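PDB 2YJG: lactate racemase from Thermoanaerobacterium thermosaccharolyticum, which interconverts the D- and L-isomers of lactate, using a nickel pincer cofactor derived from nicotinic acid mononucleotide that is absent from this apoprotein. Local coordinates for residues T146-G151 and H221-Y226; A270-K275 and V421-K426; I373-S378 and K393-A398. All blocks are in the same frame, centred on the assembly; numbering follows the deposited sequence.

Interaction 1: T146-G151 and H221-Y226; sequences TLPSGG and HRDMIY
P148 sits on the aromatic ring of Y226, while D223, one helical turn earlier, grips the backbone just beyond the proline. The proline CD lies over one face of the tyrosine, 3.7 Å from the ring centroid and 26° off the ring normal. This is a CH-pi contact displaced toward the CG end of the ring, with P148 CD only 3.3 Å from Y226 CG. Y226 carries its ring there because CG is anti to the backbone N (chi1 -176°). Past the other end of the proline, P148 CB rests over one face of the R222 guanidinium, 3.4 Å from R222 NE; the arginine, extended from CG to NE, runs beside the proline ring.

D223 turns its carboxylate to S149: OD1 accepts from S149 N at 3.2 Å through its syn lone pair, and OD2 accepts from S149 OG in a hydrogen bond whose very short modelled length is doubtful. The side chains of L147 and D223 cross at about a right angle, with L147 CD2 3.3 Å from D223 O. At the end of the tyrosine, water 1 accepts from T146 N and hydrogen-bonds Y226 OH.

The segment 147-150 is a type I beta turn in the loop between strands 141-146 and 152-156. The turn docks on helix 219-230, and F204 of helix 202-206 touches both S149 and D223.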
loop_
_atom_site.group_PDB
_atom_site.type_symbol
_atom_site.label_atom_id
_atom_site.label_comp_id
_atom_site.label_asym_id
_atom_site.label_seq_id
_atom_site.Cartn_x
_atom_site.Cartn_y
_atom_site.Cartn_z
ATOM N N THR A 146 -17.095 -31.795 -4.331
ATOM C CA THR A 146 -16.373 -32.859 -3.626
ATOM C C THR A 146 -15.294 -33.506 -4.510
ATOM O O THR A 146 -15.485 -33.825 -5.668
ATOM C CB THR A 146 -17.307 -33.940 -3.179
ATOM O OG1 THR A 146 -17.810 -34.584 -4.345
ATOM C CG2 THR A 146 -18.439 -33.361 -2.320
ATOM N N LEU A 147 -14.145 -33.756 -3.904
ATOM C CA LEU A 147 -12.940 -34.044 -4.660
ATOM C C LEU A 147 -12.912 -35.544 -4.968
ATOM O O LEU A 147 -13.625 -36.323 -4.291
ATOM C CB LEU A 147 -11.731 -33.648 -3.816
ATOM C CG LEU A 147 -11.537 -32.158 -3.492
ATOM C CD1 LEU A 147 -10.761 -31.900 -2.227
ATOM C CD2 LEU A 147 -10.831 -31.434 -4.702
ATOM N N PRO A 148 -12.069 -35.959 -5.936
ATOM C CA PRO A 148 -11.855 -37.384 -6.199
ATOM C C PRO A 148 -11.588 -38.251 -4.967
ATOM O O PRO A 148 -12.052 -39.402 -4.922
ATOM C CB PRO A 148 -10.650 -37.384 -7.140
ATOM C CG PRO A 148 -10.743 -36.130 -7.868
ATOM C CD PRO A 148 -11.376 -35.130 -6.930
ATOM N N SER A 149 -10.875 -37.716 -3.980
ATOM C CA SER A 149 -10.604 -38.422 -2.741
ATOM C C SER A 149 -11.821 -38.539 -1.835
ATOM O O SER A 149 -11.776 -39.224 -0.819
ATOM C CB SER A 149 -9.541 -37.682 -1.958
ATOM O OG SER A 149 -9.958 -36.341 -1.734
ATOM N N GLY A 150 -12.885 -37.825 -2.167
ATOM C CA GLY A 150 -14.080 -37.768 -1.324
ATOM C C GLY A 150 -14.206 -36.518 -0.453
ATOM O O GLY A 150 -15.282 -36.241 0.052
ATOM N N GLY A 151 -13.126 -35.755 -0.272
ATOM C CA GLY A 151 -13.188 -34.533 0.544
ATOM C C GLY A 151 -13.986 -33.357 -0.030
ATOM O O GLY A 151 -14.020 -33.120 -1.251
ATOM N N HIS A 221 -1.847 -34.097 -6.304
ATOM C CA HIS A 221 -1.996 -33.420 -7.588
ATOM C C HIS A 221 -3.348 -33.694 -8.215
ATOM O O HIS A 221 -4.032 -32.786 -8.731
ATOM C CB HIS A 221 -0.880 -33.848 -8.511
ATOM C CG HIS A 221 -0.974 -33.261 -9.877
ATOM N ND1 HIS A 221 -0.863 -31.907 -10.117
ATOM C CD2 HIS A 221 -1.194 -33.847 -11.068
ATOM C CE1 HIS A 221 -0.982 -31.699 -11.412
ATOM N NE2 HIS A 221 -1.182 -32.860 -12.013
ATOM N N ARG A 222 -3.817 -34.927 -8.118
ATOM C CA ARG A 222 -5.161 -35.248 -8.635
ATOM C C ARG A 222 -6.274 -34.411 -7.993
ATOM O O ARG A 222 -7.160 -33.912 -8.693
ATOM C CB ARG A 222 -5.435 -36.766 -8.416
ATOM C CG ARG A 222 -6.793 -37.218 -8.950
ATOM C CD ARG A 222 -7.124 -38.733 -8.677
ATOM N NE ARG A 222 -8.482 -39.082 -9.154
ATOM C CZ ARG A 222 -9.180 -40.183 -8.808
ATOM N NH1 ARG A 222 -8.701 -41.077 -7.937
ATOM N NH2 ARG A 222 -10.387 -40.392 -9.329
ATOM N N ASP A 223 -6.267 -34.290 -6.664
ATOM C CA ASP A 223 -7.236 -33.412 -5.967
ATOM C C ASP A 223 -7.094 -31.953 -6.380
ATOM O O ASP A 223 -8.117 -31.274 -6.551
ATOM C CB ASP A 223 -7.179 -33.594 -4.423
ATOM C CG ASP A 223 -8.115 -34.737 -3.927
ATOM O OD1 ASP A 223 -8.605 -35.568 -4.770
ATOM O OD2 ASP A 223 -8.355 -34.765 -2.731
ATOM N N MET A 224 -5.846 -31.468 -6.563
ATOM C CA MET A 224 -5.613 -30.089 -6.942
ATOM C C MET A 224 -6.159 -29.781 -8.323
ATOM O O MET A 224 -6.728 -28.708 -8.561
ATOM C CB MET A 224 -4.102 -29.799 -6.898
ATOM C CG MET A 224 -3.441 -29.912 -5.504
ATOM S SD MET A 224 -1.635 -29.714 -5.719
ATOM C CE MET A 224 -1.056 -29.501 -3.971
ATOM N N ILE A 225 -5.960 -30.719 -9.235
ATOM C CA ILE A 225 -6.372 -30.594 -10.632
ATOM C C ILE A 225 -7.897 -30.499 -10.674
ATOM O O ILE A 225 -8.470 -29.634 -11.367
ATOM C CB ILE A 225 -5.820 -31.758 -11.443
ATOM C CG1 ILE A 225 -4.327 -31.516 -11.724
ATOM C CG2 ILE A 225 -6.644 -31.997 -12.717
ATOM C CD1 ILE A 225 -4.046 -30.316 -12.549
ATOM N N TYR A 226 -8.541 -31.367 -9.894
ATOM C CA TYR A 226 -10.000 -31.345 -9.844
ATOM C C TYR A 226 -10.516 -30.071 -9.236
ATOM O O TYR A 226 -11.468 -29.464 -9.788
ATOM C CB TYR A 226 -10.512 -32.525 -9.080
ATOM C CG TYR A 226 -12.004 -32.640 -9.047
ATOM C CD1 TYR A 226 -12.780 -31.985 -8.069
ATOM C CD2 TYR A 226 -12.650 -33.494 -9.935
ATOM C CE1 TYR A 226 -14.171 -32.179 -8.024
ATOM C CE2 TYR A 226 -14.004 -33.688 -9.882
ATOM C CZ TYR A 226 -14.760 -33.030 -8.954
ATOM O OH TYR A 226 -16.125 -33.270 -9.007
HETATM O O HOH W 1 -18.061 -32.164 -6.977
#

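Interaction 2: A270-K275 and V421-K426; sequences ATVNAK and VIVREK
A270-K275 and V421-K426 pair as a two-stranded parallel ribbon: strand 271-274 starts directly where helix 257-270 ends, and its partner is the last strand modelled at the C-terminal end of the chain. Each residue from T271 to A274 lies beside its counterpart from I422 to E425, and the axes of the two short strands make an angle of 35°. Five backbone hydrogen bonds form the parallel ladder. I422 N donates to A270 O at 3.0 Å, V272 N to I422 O, and R424 N to V272 O at 2.8 Å. A274 N to R424 O and K426 N to A274 O complete the series. CA-H...O contacts accompany it, such as T271 CA to I422 O at 3.3 Å.

The two faces of the ribbon differ in character. On one, A274 CB meets V423 CG1, anti to its own backbone N (chi1 176°), at 3.6 Å. The other V423 methyl, CG2, lies 3.9 Å from V272 CG2. On this face, which V272, A274 and V423 make largely apolar, V423 touches A302 and A305 of helix 293-305, and L26 touches V272 and A274. T271, N273, I422 and R424 occupy the opposite face, where T271 OG1 is hydrogen-bonded to S267 O. K426 reaches over to the 270-275 strand, a bend at chi3 (-85°) bringing CE to 3.5 Å from N273 O.

The pair forms a separate two-stranded parallel sheet in the C-terminal domain, its strands far apart in sequence; V421 and V423 lie against helix 293-305, and I422 packs on P173, next in the chain to the probable catalytic H174.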
loop_
_atom_site.group_PDB
_atom_site.type_symbol
_atom_site.label_atom_id
_atom_site.label_comp_id
_atom_site.label_asym_id
_atom_site.label_seq_id
_atom_site.Cartn_x
_atom_site.Cartn_y
_atom_site.Cartn_z
ATOM N N ALA A 270 15.994 -29.563 -14.617
ATOM C CA ALA A 270 16.250 -29.956 -13.219
ATOM C C ALA A 270 16.548 -31.432 -13.016
ATOM O O ALA A 270 17.051 -31.798 -11.960
ATOM C CB ALA A 270 15.080 -29.532 -12.370
ATOM N N THR A 271 16.243 -32.309 -13.982
ATOM C CA THR A 271 16.398 -33.760 -13.751
ATOM C C THR A 271 17.861 -34.155 -13.740
ATOM O O THR A 271 18.593 -33.763 -14.617
ATOM C CB THR A 271 15.594 -34.610 -14.727
ATOM O OG1 THR A 271 14.217 -34.228 -14.602
ATOM C CG2 THR A 271 15.737 -36.134 -14.426
ATOM N N VAL A 272 18.289 -34.899 -12.734
ATOM C CA VAL A 272 19.639 -35.476 -12.722
ATOM C C VAL A 272 19.517 -36.970 -12.516
ATOM O O VAL A 272 18.594 -37.445 -11.843
ATOM C CB VAL A 272 20.506 -34.838 -11.635
ATOM C CG1 VAL A 272 20.651 -33.344 -11.907
ATOM C CG2 VAL A 272 19.906 -35.141 -10.213
ATOM N N ASN A 273 20.423 -37.726 -13.126
ATOM C CA ASN A 273 20.370 -39.170 -13.103
ATOM C C ASN A 273 21.407 -39.695 -12.130
ATOM O O ASN A 273 22.616 -39.428 -12.307
ATOM C CB ASN A 273 20.608 -39.708 -14.537
ATOM C CG ASN A 273 19.592 -39.167 -15.548
ATOM O OD1 ASN A 273 19.938 -38.425 -16.483
ATOM N ND2 ASN A 273 18.346 -39.530 -15.364
ATOM N N ALA A 274 20.971 -40.395 -11.089
ATOM C CA ALA A 274 21.864 -40.864 -10.030
ATOM C C ALA A 274 22.048 -42.390 -9.997
ATOM O O ALA A 274 21.081 -43.129 -10.009
ATOM C CB ALA A 274 21.295 -40.390 -8.642
ATOM N N LYS A 275 23.288 -42.868 -9.952
ATOM C CA LYS A 275 23.597 -44.233 -9.548
ATOM C C LYS A 275 23.668 -44.243 -8.021
ATOM O O LYS A 275 24.546 -43.591 -7.417
ATOM C CB LYS A 275 24.924 -44.735 -10.146
ATOM C CG LYS A 275 25.488 -45.944 -9.366
ATOM C CD LYS A 275 26.555 -46.774 -10.163
ATOM C CE LYS A 275 26.947 -48.057 -9.357
ATOM N NZ LYS A 275 28.154 -48.729 -9.925
ATOM N N VAL A 421 16.836 -29.809 -7.823
ATOM C CA VAL A 421 16.903 -30.911 -8.724
ATOM C C VAL A 421 15.736 -31.896 -8.535
ATOM O O VAL A 421 15.090 -31.938 -7.463
ATOM C CB VAL A 421 18.246 -31.670 -8.532
ATOM C CG1 VAL A 421 19.453 -30.762 -8.918
ATOM C CG2 VAL A 421 18.420 -32.166 -7.107
ATOM N N ILE A 422 15.548 -32.722 -9.570
ATOM C CA ILE A 422 14.690 -33.890 -9.543
ATOM C C ILE A 422 15.643 -35.050 -9.724
ATOM O O ILE A 422 16.200 -35.245 -10.825
ATOM C CB ILE A 422 13.649 -33.879 -10.712
ATOM C CG1 ILE A 422 12.698 -32.672 -10.561
ATOM C CG2 ILE A 422 12.810 -35.141 -10.786
ATOM C CD1 ILE A 422 12.069 -32.369 -11.880
ATOM N N VAL A 423 15.816 -35.846 -8.665
ATOM C CA VAL A 423 16.777 -36.958 -8.749
ATOM C C VAL A 423 16.044 -38.204 -9.275
ATOM O O VAL A 423 15.123 -38.686 -8.633
ATOM C CB VAL A 423 17.433 -37.257 -7.419
ATOM C CG1 VAL A 423 18.415 -38.554 -7.524
ATOM C CG2 VAL A 423 18.182 -36.044 -6.885
ATOM N N ARG A 424 16.515 -38.729 -10.406
ATOM C CA ARG A 424 15.996 -39.901 -11.019
ATOM C C ARG A 424 17.044 -40.981 -10.926
ATOM O O ARG A 424 18.184 -40.746 -11.284
ATOM C CB ARG A 424 15.699 -39.551 -12.456
ATOM C CG ARG A 424 15.089 -40.645 -13.318
ATOM C CD ARG A 424 15.710 -40.548 -14.732
ATOM N NE ARG A 424 15.285 -41.567 -15.702
ATOM C CZ ARG A 424 15.930 -42.709 -15.971
ATOM N NH1 ARG A 424 17.066 -43.050 -15.347
ATOM N NH2 ARG A 424 15.428 -43.538 -16.893
ATOM N N GLU A 425 16.664 -42.138 -10.385
ATOM C CA GLU A 425 17.523 -43.319 -10.325
ATOM C C GLU A 425 17.862 -43.845 -11.706
ATOM O O GLU A 425 16.982 -44.067 -12.546
ATOM C CB GLU A 425 16.845 -44.423 -9.510
ATOM C CG GLU A 425 17.703 -45.670 -9.248
ATOM C CD GLU A 425 17.162 -46.517 -8.087
ATOM O OE1 GLU A 425 16.373 -45.987 -7.282
ATOM O OE2 GLU A 425 17.544 -47.707 -7.974
ATOM N N LYS A 426 19.151 -44.078 -11.916
ATOM C CA LYS A 426 19.702 -44.349 -13.252
ATOM C C LYS A 426 19.422 -45.774 -13.728
ATOM O O LYS A 426 19.002 -45.950 -14.881
ATOM C CB LYS A 426 21.209 -44.073 -13.222
ATOM C CG LYS A 426 21.910 -44.029 -14.539
ATOM C CD LYS A 426 23.381 -43.708 -14.338
ATOM C CE LYS A 426 23.622 -42.208 -14.258
ATOM N NZ LYS A 426 24.938 -41.888 -13.603
#

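Interaction 3: I373-S378 and K393-A398; sequences IMVTDS and KDLGEA
V375 and I373 point their side chains at A398, whose methyl group meets a branch of each. The two residues stand on the same side of strand 371-375, two residues apart, with M374 between them facing the other way, and the first turn of helix 395-405 packs against them. I373 CG2 meets A398 CB at 3.6 Å; this methyl is anti to the backbone N, while CG1 is anti to the carbonyl carbon (chi1 -65°) and leads to CD1, which reaches A398 O at 3.6 Å. V375 places its branches the same way: CG1 is anti to the backbone N (chi1 173°) and lies over D394 CA, and CG2, anti to the carbonyl carbon, approaches A398 CB at 3.7 Å. The same CG2 touches D394 O at 3.6 Å and, more distantly, L395 CD2, so one methyl group contacts the backbone of the helix start and two helix side chains.

D394 is the N-cap. Its OD1 accepts from E397 N at 2.8 Å, nearly along the C-O axis, while E397 OE1 accepts from K393 N at 2.7 Å in an almost straight bond. These two bonds fix the helix start that presents A398 to the strand. Where the strand ends, water 2 donates to both T376 O and K393 O and bridges the two segments. Strand 371-375 lies between 311-316 and 390-392 in the parallel sheet, and the helix follows 390-392; I314 and A392 of those neighbours also touch A398.

The direct contact is therefore one of apolar side chains, packed on each other and on backbone carbonyls: shape and burial hold the helix to the sheet, whereas the polar bonds serve the cap and the water bridge at its margin.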
loop_
_atom_site.group_PDB
_atom_site.type_symbol
_atom_site.label_atom_id
_atom_site.label_comp_id
_atom_site.label_asym_id
_atom_site.label_seq_id
_atom_site.Cartn_x
_atom_site.Cartn_y
_atom_site.Cartn_z
ATOM N N ILE A 373 23.193 -36.721 8.376
ATOM C CA ILE A 373 24.148 -35.877 9.086
ATOM C C ILE A 373 23.909 -34.460 8.652
ATOM O O ILE A 373 23.899 -34.165 7.450
ATOM C CB ILE A 373 25.652 -36.256 8.807
ATOM C CG1 ILE A 373 25.947 -37.634 9.353
ATOM C CG2 ILE A 373 26.621 -35.206 9.437
ATOM C CD1 ILE A 373 27.083 -38.319 8.728
ATOM N N MET A 374 23.685 -33.562 9.603
ATOM C CA MET A 374 23.479 -32.177 9.219
ATOM C C MET A 374 24.704 -31.296 9.604
ATOM O O MET A 374 25.118 -31.237 10.753
ATOM C CB MET A 374 22.198 -31.591 9.821
ATOM C CG MET A 374 20.892 -32.233 9.406
ATOM S SD MET A 374 19.460 -31.273 9.943
ATOM C CE MET A 374 19.462 -30.002 8.773
ATOM N N VAL A 375 25.263 -30.627 8.617
ATOM C CA VAL A 375 26.194 -29.510 8.805
ATOM C C VAL A 375 25.351 -28.266 8.903
ATOM O O VAL A 375 24.715 -27.841 7.945
ATOM C CB VAL A 375 27.244 -29.415 7.602
ATOM C CG1 VAL A 375 28.146 -28.154 7.664
ATOM C CG2 VAL A 375 28.105 -30.729 7.522
ATOM N N THR A 376 25.399 -27.640 10.089
ATOM C CA THR A 376 24.471 -26.629 10.469
ATOM C C THR A 376 25.076 -25.783 11.586
ATOM O O THR A 376 26.027 -26.187 12.180
ATOM C CB THR A 376 23.154 -27.290 10.912
ATOM O OG1 THR A 376 22.160 -26.300 10.947
ATOM C CG2 THR A 376 23.264 -27.970 12.264
ATOM N N ASP A 377 24.505 -24.609 11.793
ATOM C CA ASP A 377 24.856 -23.674 12.858
ATOM C C ASP A 377 24.830 -24.386 14.170
ATOM O O ASP A 377 23.913 -25.171 14.397
ATOM C CB ASP A 377 23.824 -22.543 12.839
ATOM C CG ASP A 377 24.215 -21.357 13.667
ATOM O OD1 ASP A 377 24.234 -21.473 14.942
ATOM O OD2 ASP A 377 24.438 -20.287 13.028
ATOM N N SER A 378 25.799 -24.087 15.053
ATOM C CA SER A 378 25.932 -24.793 16.328
ATOM C C SER A 378 24.727 -24.660 17.231
ATOM O O SER A 378 24.521 -25.554 18.068
ATOM C CB SER A 378 27.179 -24.359 17.108
ATOM O OG SER A 378 27.051 -23.007 17.508
ATOM N N LYS A 393 30.225 -30.173 12.422
ATOM C CA LYS A 393 30.626 -28.767 12.325
ATOM C C LYS A 393 30.971 -28.327 10.926
ATOM O O LYS A 393 30.881 -27.145 10.590
ATOM C CB LYS A 393 31.773 -28.434 13.321
ATOM C CG LYS A 393 33.197 -28.337 12.729
ATOM C CD LYS A 393 34.310 -28.287 13.880
ATOM C CE LYS A 393 35.165 -29.538 13.946
ATOM N NZ LYS A 393 36.250 -29.382 14.991
ATOM N N ASP A 394 31.406 -29.265 10.090
ATOM C CA ASP A 394 31.768 -28.946 8.741
ATOM C C ASP A 394 31.721 -30.203 7.896
ATOM O O ASP A 394 31.531 -31.309 8.406
ATOM C CB ASP A 394 33.193 -28.237 8.698
ATOM C CG ASP A 394 34.324 -29.081 9.297
ATOM O OD1 ASP A 394 34.317 -30.305 9.144
ATOM O OD2 ASP A 394 35.279 -28.507 9.923
ATOM N N LEU A 395 31.922 -30.049 6.601
ATOM C CA LEU A 395 31.792 -31.168 5.688
ATOM C C LEU A 395 32.862 -32.235 5.912
ATOM O O LEU A 395 32.619 -33.423 5.770
ATOM C CB LEU A 395 31.791 -30.652 4.236
ATOM C CG LEU A 395 30.522 -29.912 3.766
ATOM C CD1 LEU A 395 30.775 -29.122 2.560
ATOM C CD2 LEU A 395 29.369 -30.938 3.513
ATOM N N GLY A 396 34.062 -31.819 6.281
ATOM C CA GLY A 396 35.102 -32.783 6.671
ATOM C C GLY A 396 34.729 -33.707 7.808
ATOM O O GLY A 396 34.820 -34.912 7.664
ATOM N N GLU A 397 34.217 -33.138 8.903
ATOM C CA GLU A 397 33.749 -33.937 10.000
ATOM C C GLU A 397 32.555 -34.790 9.595
ATOM O O GLU A 397 32.463 -35.913 9.995
ATOM C CB GLU A 397 33.343 -33.059 11.161
ATOM C CG GLU A 397 32.925 -33.858 12.353
ATOM C CD GLU A 397 32.578 -33.008 13.580
ATOM O OE1 GLU A 397 31.802 -32.043 13.468
ATOM O OE2 GLU A 397 33.074 -33.331 14.683
ATOM N N ALA A 398 31.653 -34.240 8.783
ATOM C CA ALA A 398 30.479 -34.977 8.376
ATOM C C ALA A 398 30.929 -36.232 7.621
ATOM O O ALA A 398 30.447 -37.364 7.881
ATOM C CB ALA A 398 29.536 -34.091 7.553
HETATM O O HOH W 2 28.751 -26.005 12.564
#

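The three contacts are separate and touch nowhere. Interactions 1 and 2 have centres 29 Å apart, interactions 2 and 3 25 Å apart, and interactions 1 and 3, on opposite sides of the chain's centre, 41 Å apart. Along the chain interaction 1 closes first, and interaction 3 is nested inside the long loop closed by interaction 2. The first two lie within about 10 Å of residues of the probable active site: the D223 side chain is about 10 Å from those of H200, the presumed nickel ligand, and K184, the presumed covalent attachment site of the cofactor, while that of I422 lies about 9 Å from that of H174, a likely proton donor/acceptor. Interaction 3 is remote from these sites.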